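PDB 4N01: periplasmic binding protein from Veillonella parvula, which probably captures a solute in the periplasm for delivery to a membrane transporter, as related solute-binding proteins do. Local coordinates for residues A[69-72]-A[73-77]; A[279-282]-A[283-287]; A[309-312]-A[313-317]. All coordinates share one frame; numbering follows the deposited sequence.

Contact 1 (A[69-72]-A[73-77]); sequences MSQA and TTEMM
Glu75 OE2 takes three partners: Gln71 NE2, Arg319 NH2 and Tyr97 N. Gln71 NE2, one helical turn back, donates to Glu75 OE2 at 2.9 Å. The bond is nearly straight, with an N-H...O angle of 173°. The oxygen lies in the amide plane of Gln71, but the nitrogen comes from above the carboxylate, and the two planes are 74° apart. Arg319 adds a salt bridge to the same oxygen and Tyr97 a backbone N-H, which likely favours a charged carboxylate. Gln71 can reach because CG is anti to the backbone N (chi1 -179°) and the chain beyond it is extended. Its OE1 accepts from the backbone of Glu93 and Glu94, so the amide is held at both ends. In the backbone the first helical bonds form, with Thr74 N donating to Ser70 O at 3.0 Å and Glu75 N to Gln71 O at 2.9 Å. Both Thr73 OG1 and Thr74 OG1 bond Ser68 OG at the end of the preceding strand. Helix 71-79 joins strands 66-68 and 86-90 in a beta-alpha-beta unit, with selenomethionine Met76 against helix 165-178 and selenomethionine Met77 reaching strands 86-90 and 127-129.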
loop_
_atom_site.group_PDB
_atom_site.type_symbol
_atom_site.label_atom_id
_atom_site.label_comp_id
_atom_site.label_asym_id
_atom_site.label_seq_id
_atom_site.Cartn_x
_atom_site.Cartn_y
_atom_site.Cartn_z
HETATM N N MSE A 69 -1.518 13.395 -2.071
HETATM C CA MSE A 69 -2.649 13.392 -1.145
HETATM C C MSE A 69 -2.672 12.171 -0.224
HETATM O O MSE A 69 -3.558 12.053 0.621
HETATM C CB MSE A 69 -3.970 13.438 -1.931
HETATM C CG MSE A 69 -4.138 14.655 -2.821
HETATM SE SE MSE A 69 -4.551 16.296 -1.848
HETATM C CE MSE A 69 -6.491 16.045 -1.665
ATOM N N SER A 70 -1.719 11.255 -0.390
ATOM C CA SER A 70 -1.711 10.023 0.407
ATOM C C SER A 70 -0.293 9.649 0.802
ATOM O O SER A 70 0.662 9.987 0.093
ATOM C CB SER A 70 -2.319 8.865 -0.389
ATOM O OG SER A 70 -3.610 9.213 -0.882
ATOM N N GLN A 71 -0.138 8.940 1.915
ATOM C CA GLN A 71 1.209 8.591 2.347
ATOM C C GLN A 71 1.921 7.659 1.369
ATOM O O GLN A 71 3.138 7.784 1.159
ATOM C CB GLN A 71 1.213 7.975 3.745
ATOM C CG GLN A 71 2.620 7.630 4.214
ATOM C CD GLN A 71 2.684 7.290 5.686
ATOM O OE1 GLN A 71 1.727 7.530 6.436
ATOM N NE2 GLN A 71 3.812 6.718 6.112
ATOM N N ALA A 72 1.168 6.728 0.782
ATOM C CA ALA A 72 1.746 5.750 -0.131
ATOM C C ALA A 72 2.366 6.422 -1.359
ATOM O O ALA A 72 3.501 6.113 -1.729
ATOM C CB ALA A 72 0.716 4.707 -0.543
ATOM N N THR A 73 1.644 7.352 -1.978
ATOM C CA THR A 73 2.211 8.069 -3.115
ATOM C C THR A 73 3.306 9.043 -2.677
ATOM O O THR A 73 4.233 9.318 -3.436
ATOM C CB THR A 73 1.133 8.801 -3.940
ATOM O OG1 THR A 73 0.339 9.607 -3.066
ATOM C CG2 THR A 73 0.229 7.793 -4.677
ATOM N N THR A 74 3.215 9.569 -1.456
ATOM C CA THR A 74 4.308 10.390 -0.916
ATOM C C THR A 74 5.605 9.589 -0.848
ATOM O O THR A 74 6.667 10.072 -1.259
ATOM C CB THR A 74 3.976 10.943 0.480
ATOM O OG1 THR A 74 2.969 11.953 0.363
ATOM C CG2 THR A 74 5.221 11.552 1.146
ATOM N N GLU A 75 5.518 8.357 -0.350
ATOM C CA GLU A 75 6.703 7.510 -0.263
ATOM C C GLU A 75 7.234 7.128 -1.641
ATOM O O GLU A 75 8.447 7.135 -1.853
ATOM C CB GLU A 75 6.463 6.297 0.666
ATOM C CG GLU A 75 6.191 6.774 2.104
ATOM C CD GLU A 75 6.049 5.667 3.146
ATOM O OE1 GLU A 75 5.914 4.472 2.779
ATOM O OE2 GLU A 75 6.072 6.004 4.360
HETATM N N MSE A 76 6.330 6.845 -2.579
HETATM C CA MSE A 76 6.734 6.528 -3.945
HETATM C C MSE A 76 7.526 7.675 -4.536
HETATM O O MSE A 76 8.583 7.470 -5.130
HETATM C CB MSE A 76 5.515 6.220 -4.816
HETATM C CG MSE A 76 4.861 4.907 -4.427
HETATM SE SE MSE A 76 3.187 4.645 -5.376
HETATM C CE MSE A 76 3.896 4.494 -7.170
HETATM N N MSE A 77 7.027 8.890 -4.351
HETATM C CA MSE A 77 7.705 10.054 -4.906
HETATM C C MSE A 77 9.050 10.313 -4.228
HETATM O O MSE A 77 10.036 10.629 -4.897
HETATM C CB MSE A 77 6.803 11.290 -4.843
HETATM C CG MSE A 77 5.610 11.198 -5.792
HETATM SE SE MSE A 77 4.751 12.930 -5.987
HETATM C CE MSE A 77 6.199 13.894 -6.860
#

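Contact 2 (A[279-282]-A[283-287])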
loop_
_atom_site.group_PDB
_atom_site.type_symbol
_atom_site.label_atom_id
_atom_site.label_comp_id
_atom_site.label_asym_id
_atom_site.label_seq_id
_atom_site.Cartn_x
_atom_site.Cartn_y
_atom_site.Cartn_z
ATOM N N ASP A 279 4.225 -1.848 20.098
ATOM C CA ASP A 279 3.340 -2.813 19.467
ATOM C C ASP A 279 2.089 -3.031 20.320
ATOM O O ASP A 279 1.507 -4.108 20.308
ATOM C CB ASP A 279 4.072 -4.135 19.182
ATOM C CG ASP A 279 4.413 -4.905 20.448
ATOM O OD1 ASP A 279 4.483 -4.286 21.532
ATOM O OD2 ASP A 279 4.606 -6.141 20.355
ATOM N N ASP A 280 1.682 -2.001 21.060
ATOM C CA ASP A 280 0.516 -2.119 21.936
ATOM C C ASP A 280 -0.753 -2.499 21.187
ATOM O O ASP A 280 -1.522 -3.335 21.658
ATOM C CB ASP A 280 0.275 -0.822 22.700
ATOM C CG ASP A 280 1.440 -0.443 23.590
ATOM O OD1 ASP A 280 2.247 -1.332 23.944
ATOM O OD2 ASP A 280 1.543 0.754 23.930
ATOM N N ASP A 281 -0.979 -1.892 20.022
ATOM C CA ASP A 281 -2.158 -2.229 19.219
ATOM C C ASP A 281 -2.112 -3.694 18.775
ATOM O O ASP A 281 -3.129 -4.389 18.769
ATOM C CB ASP A 281 -2.270 -1.309 17.991
ATOM C CG ASP A 281 -3.603 -1.457 17.262
ATOM O OD1 ASP A 281 -4.668 -1.368 17.921
ATOM O OD2 ASP A 281 -3.596 -1.666 16.020
ATOM N N PHE A 282 -0.923 -4.147 18.392
ATOM C CA PHE A 282 -0.711 -5.525 17.953
ATOM C C PHE A 282 -1.056 -6.459 19.106
ATOM O O PHE A 282 -1.821 -7.415 18.946
ATOM C CB PHE A 282 0.763 -5.680 17.542
ATOM C CG PHE A 282 1.180 -7.090 17.202
ATOM C CD1 PHE A 282 0.519 -7.819 16.231
ATOM C CD2 PHE A 282 2.285 -7.659 17.828
ATOM C CE1 PHE A 282 0.928 -9.119 15.901
ATOM C CE2 PHE A 282 2.700 -8.962 17.510
ATOM C CZ PHE A 282 2.020 -9.686 16.546
ATOM N N GLN A 283 -0.520 -6.156 20.286
ATOM C CA GLN A 283 -0.725 -7.024 21.442
ATOM C C GLN A 283 -2.171 -7.048 21.907
ATOM O O GLN A 283 -2.668 -8.094 22.306
ATOM C CB GLN A 283 0.184 -6.626 22.602
ATOM C CG GLN A 283 1.665 -6.808 22.306
ATOM C CD GLN A 283 2.034 -8.254 22.018
ATOM O OE1 GLN A 283 1.380 -9.182 22.489
ATOM N NE2 GLN A 283 3.100 -8.447 21.247
ATOM N N GLN A 284 -2.839 -5.898 21.880
ATOM C CA GLN A 284 -4.254 -5.848 22.243
ATOM C C GLN A 284 -5.092 -6.693 21.288
ATOM O O GLN A 284 -6.053 -7.348 21.707
ATOM C CB GLN A 284 -4.775 -4.411 22.224
ATOM C CG GLN A 284 -4.160 -3.499 23.261
ATOM C CD GLN A 284 -4.593 -2.057 23.082
ATOM O OE1 GLN A 284 -5.439 -1.755 22.238
ATOM N NE2 GLN A 284 -4.016 -1.159 23.874
ATOM N N LYS A 285 -4.750 -6.669 20.001
ATOM C CA LYS A 285 -5.505 -7.457 19.029
ATOM C C LYS A 285 -5.232 -8.943 19.217
ATOM O O LYS A 285 -6.137 -9.759 19.064
ATOM C CB LYS A 285 -5.216 -7.005 17.590
ATOM C CG LYS A 285 -5.737 -5.605 17.323
ATOM C CD LYS A 285 -5.466 -5.126 15.905
ATOM C CE LYS A 285 -6.101 -3.755 15.726
ATOM N NZ LYS A 285 -5.667 -3.114 14.454
ATOM N N ILE A 286 -3.998 -9.297 19.566
ATOM C CA ILE A 286 -3.702 -10.689 19.912
ATOM C C ILE A 286 -4.562 -11.138 21.093
ATOM O O ILE A 286 -5.136 -12.240 21.088
ATOM C CB ILE A 286 -2.218 -10.877 20.293
ATOM C CG1 ILE A 286 -1.328 -10.768 19.047
ATOM C CG2 ILE A 286 -2.000 -12.230 20.969
ATOM C CD1 ILE A 286 0.153 -10.852 19.371
ATOM N N GLU A 287 -4.645 -10.292 22.117
ATOM C CA GLU A 287 -5.400 -10.652 23.313
ATOM C C GLU A 287 -6.899 -10.748 23.018
ATOM O O GLU A 287 -7.605 -11.548 23.636
ATOM C CB GLU A 287 -5.113 -9.680 24.464
ATOM C CG GLU A 287 -3.685 -9.803 25.013
ATOM C CD GLU A 287 -3.311 -11.236 25.395
ATOM O OE1 GLU A 287 -4.022 -11.845 26.235
ATOM O OE2 GLU A 287 -2.306 -11.761 24.855
HETATM O O HOH W 1 -6.549 -2.635 19.660
#
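Lys285 NZ meets Asp281 OD2 in an i to i+4 salt bridge of 3.0 Å, on the first turns of helix 280-290 in this alpha/beta fold. The ammonium nitrogen comes to OD2 on the syn side, 22° out of the carboxylate plane. The lysine chain runs extended beyond CG, which carries NZ to the carboxylate. On another side of the helix, Ile286 CD1 lies over one face of the Phe282 ring, a CH-pi contact 3.8 Å from the ring centroid. At the start, Gln283 NE2 donates to Asp279 OD2 at 2.9 Å. Gln283 bends at chi2 (-62°), which turns its amide back toward Asp279, at the N-cap position. Asp279 OD2 also sits at the edge of the Phe282 ring, in its plane. Further out, Tyr272 N bonds Asp281 OD2, while Lys285 NZ also donates to the carbonyls of Asp215 and Ala270. A methionine in place of Lys285 would probably leave Asp281 without its charged mate and those two carbonyls without this donor. Phe282 and Ile286 pack on Ile269 of strand 266-270 and Phe306 of strand 306-309, which seats the helix on the four-stranded sheet. One water oxygen donates to Asp281 OD1 and to Gln284 OE1, 2.9 Å from each.

Contact 3 (A[309-312]-A[313-317])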
loop_
_atom_site.group_PDB
_atom_site.type_symbol
_atom_site.label_atom_id
_atom_site.label_comp_id
_atom_site.label_asym_id
_atom_site.label_seq_id
_atom_site.Cartn_x
_atom_site.Cartn_y
_atom_site.Cartn_z
ATOM N N VAL A 309 2.213 -6.532 11.062
ATOM C CA VAL A 309 2.586 -5.706 9.907
ATOM C C VAL A 309 2.017 -4.313 10.058
ATOM O O VAL A 309 1.091 -4.095 10.840
ATOM C CB VAL A 309 2.043 -6.269 8.567
ATOM C CG1 VAL A 309 2.623 -7.648 8.271
ATOM C CG2 VAL A 309 0.500 -6.295 8.566
ATOM N N LYS A 310 2.576 -3.372 9.306
ATOM C CA LYS A 310 1.923 -2.091 9.085
ATOM C C LYS A 310 1.160 -2.208 7.780
ATOM O O LYS A 310 1.592 -2.916 6.867
ATOM C CB LYS A 310 2.948 -0.970 8.964
ATOM C CG LYS A 310 3.834 -0.819 10.193
ATOM C CD LYS A 310 3.013 -0.435 11.412
ATOM C CE LYS A 310 2.523 1.002 11.288
ATOM N NZ LYS A 310 1.701 1.421 12.477
ATOM N N LEU A 311 0.035 -1.510 7.686
ATOM C CA LEU A 311 -0.778 -1.544 6.470
ATOM C C LEU A 311 0.034 -1.075 5.255
ATOM O O LEU A 311 -0.164 -1.571 4.146
ATOM C CB LEU A 311 -2.013 -0.663 6.656
ATOM C CG LEU A 311 -3.092 -0.742 5.581
ATOM C CD1 LEU A 311 -3.733 -2.118 5.589
ATOM C CD2 LEU A 311 -4.130 0.356 5.796
ATOM N N SER A 312 0.951 -0.137 5.474
ATOM C CA SER A 312 1.807 0.386 4.406
ATOM C C SER A 312 2.693 -0.690 3.775
ATOM O O SER A 312 3.152 -0.536 2.638
ATOM C CB SER A 312 2.693 1.500 4.940
ATOM O OG SER A 312 3.606 0.980 5.893
ATOM N N GLU A 313 2.934 -1.769 4.520
ATOM C CA GLU A 313 3.809 -2.849 4.077
ATOM C C GLU A 313 3.123 -3.825 3.150
ATOM O O GLU A 313 3.783 -4.495 2.352
ATOM C CB GLU A 313 4.339 -3.621 5.298
ATOM C CG GLU A 313 5.396 -2.852 6.087
ATOM C CD GLU A 313 5.817 -3.562 7.362
ATOM O OE1 GLU A 313 4.983 -4.281 7.966
ATOM O OE2 GLU A 313 6.992 -3.411 7.764
ATOM N N ILE A 314 1.802 -3.919 3.259
ATOM C CA ILE A 314 1.040 -4.897 2.469
ATOM C C ILE A 314 0.089 -4.256 1.467
ATOM O O ILE A 314 -0.745 -4.936 0.864
ATOM C CB ILE A 314 0.253 -5.898 3.367
ATOM C CG1 ILE A 314 -0.635 -5.147 4.368
ATOM C CG2 ILE A 314 1.209 -6.835 4.077
ATOM C CD1 ILE A 314 -1.603 -6.051 5.128
ATOM N N THR A 315 0.214 -2.941 1.303
ATOM C CA THR A 315 -0.535 -2.206 0.295
ATOM C C THR A 315 0.484 -1.494 -0.615
ATOM O O THR A 315 1.671 -1.421 -0.270
ATOM C CB THR A 315 -1.516 -1.218 0.944
ATOM O OG1 THR A 315 -0.791 -0.358 1.826
ATOM C CG2 THR A 315 -2.585 -1.985 1.725
ATOM N N PRO A 316 0.039 -0.989 -1.779
ATOM C CA PRO A 316 1.001 -0.463 -2.757
ATOM C C PRO A 316 1.891 0.641 -2.185
ATOM O O PRO A 316 1.428 1.437 -1.369
ATOM C CB PRO A 316 0.097 0.117 -3.841
ATOM C CG PRO A 316 -1.111 -0.780 -3.812
ATOM C CD PRO A 316 -1.323 -1.071 -2.347
ATOM N N GLY A 317 3.152 0.679 -2.610
ATOM C CA GLY A 317 4.103 1.655 -2.100
ATOM C C GLY A 317 5.516 1.215 -2.419
ATOM O O GLY A 317 5.763 0.659 -3.490
HETATM O O HOH W 2 2.584 1.856 1.240
#
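The carboxylate of Glu313 is met from above its plane by the backbone N-H of Lys310. Lys310 N lies 2.9 Å from Glu313 OE1 and 47° out of that plane. The bond itself is fairly straight, at 166° about the hydrogen. Glu313 reaches back three residues with an extended chain, and OE1 also rests 3.4 Å from Val309 CA. Its other oxygen, OE2, forms a salt bridge with Arg326 of helix 320-332, so both carboxylate oxygens have a partner. The second flat group is the carbonyl of Leu311. Its oxygen takes two donors, one over each face. Ile314 N approaches one face at 3.2 Å from Leu311 O. Thr315 OG1 approaches the other and donates to Leu311 O at 2.7 Å. The hydroxyl gets there because chi1 of Thr315 (55°) puts OG1 between the backbone N and the carbonyl carbon. The same residue turns its methyl CG2 to within 4.0 Å of Leu311 CD1. On the strand side, Val309 CG2 meets Ile314 CD1 at 4.0 Å, the two side chains crossing at about a right angle. Trp251 of strand 251-253 packs against both Leu311 and Ile314. A water donates to Ser312 O and Pro316 O and spans the exit of the turn. Glu313 N bonds Lys310 O, and Ile314 N bonds Leu311 O in the same way. Two successive bonds from residue i+3 to residue i are characteristic of a short 3-10-like turn, which here leads out of strand 306-309, an outermost strand of a parallel alpha/beta sheet, toward helix 320-332.

How the contacts relate
Contacts 1 and 3 touch although they follow strands of different sheets. Ala72 CB packs on Pro316 O at 3.4 Å, and the centres lie about 12 Å apart. Arg319 is a shared neighbour, paired with Glu75 and touching Ser312. Contact 1 follows a strand of the five-stranded sheet, while contacts 2 and 3 belong with the four-stranded one. Contact 2 lies about 18 Å from contact 3, centre to centre, without touching it. Asp271 is a neighbour of both: the side chain of Asp281 touches it, and its backbone O accepts from Lys310 NZ. The Ser70 side chain is about 5 Å from a glycerol, probably from the crystallisation liquor, which may mark a pocket. The Leu311 side chain is about 4 Å from a bound sodium ion.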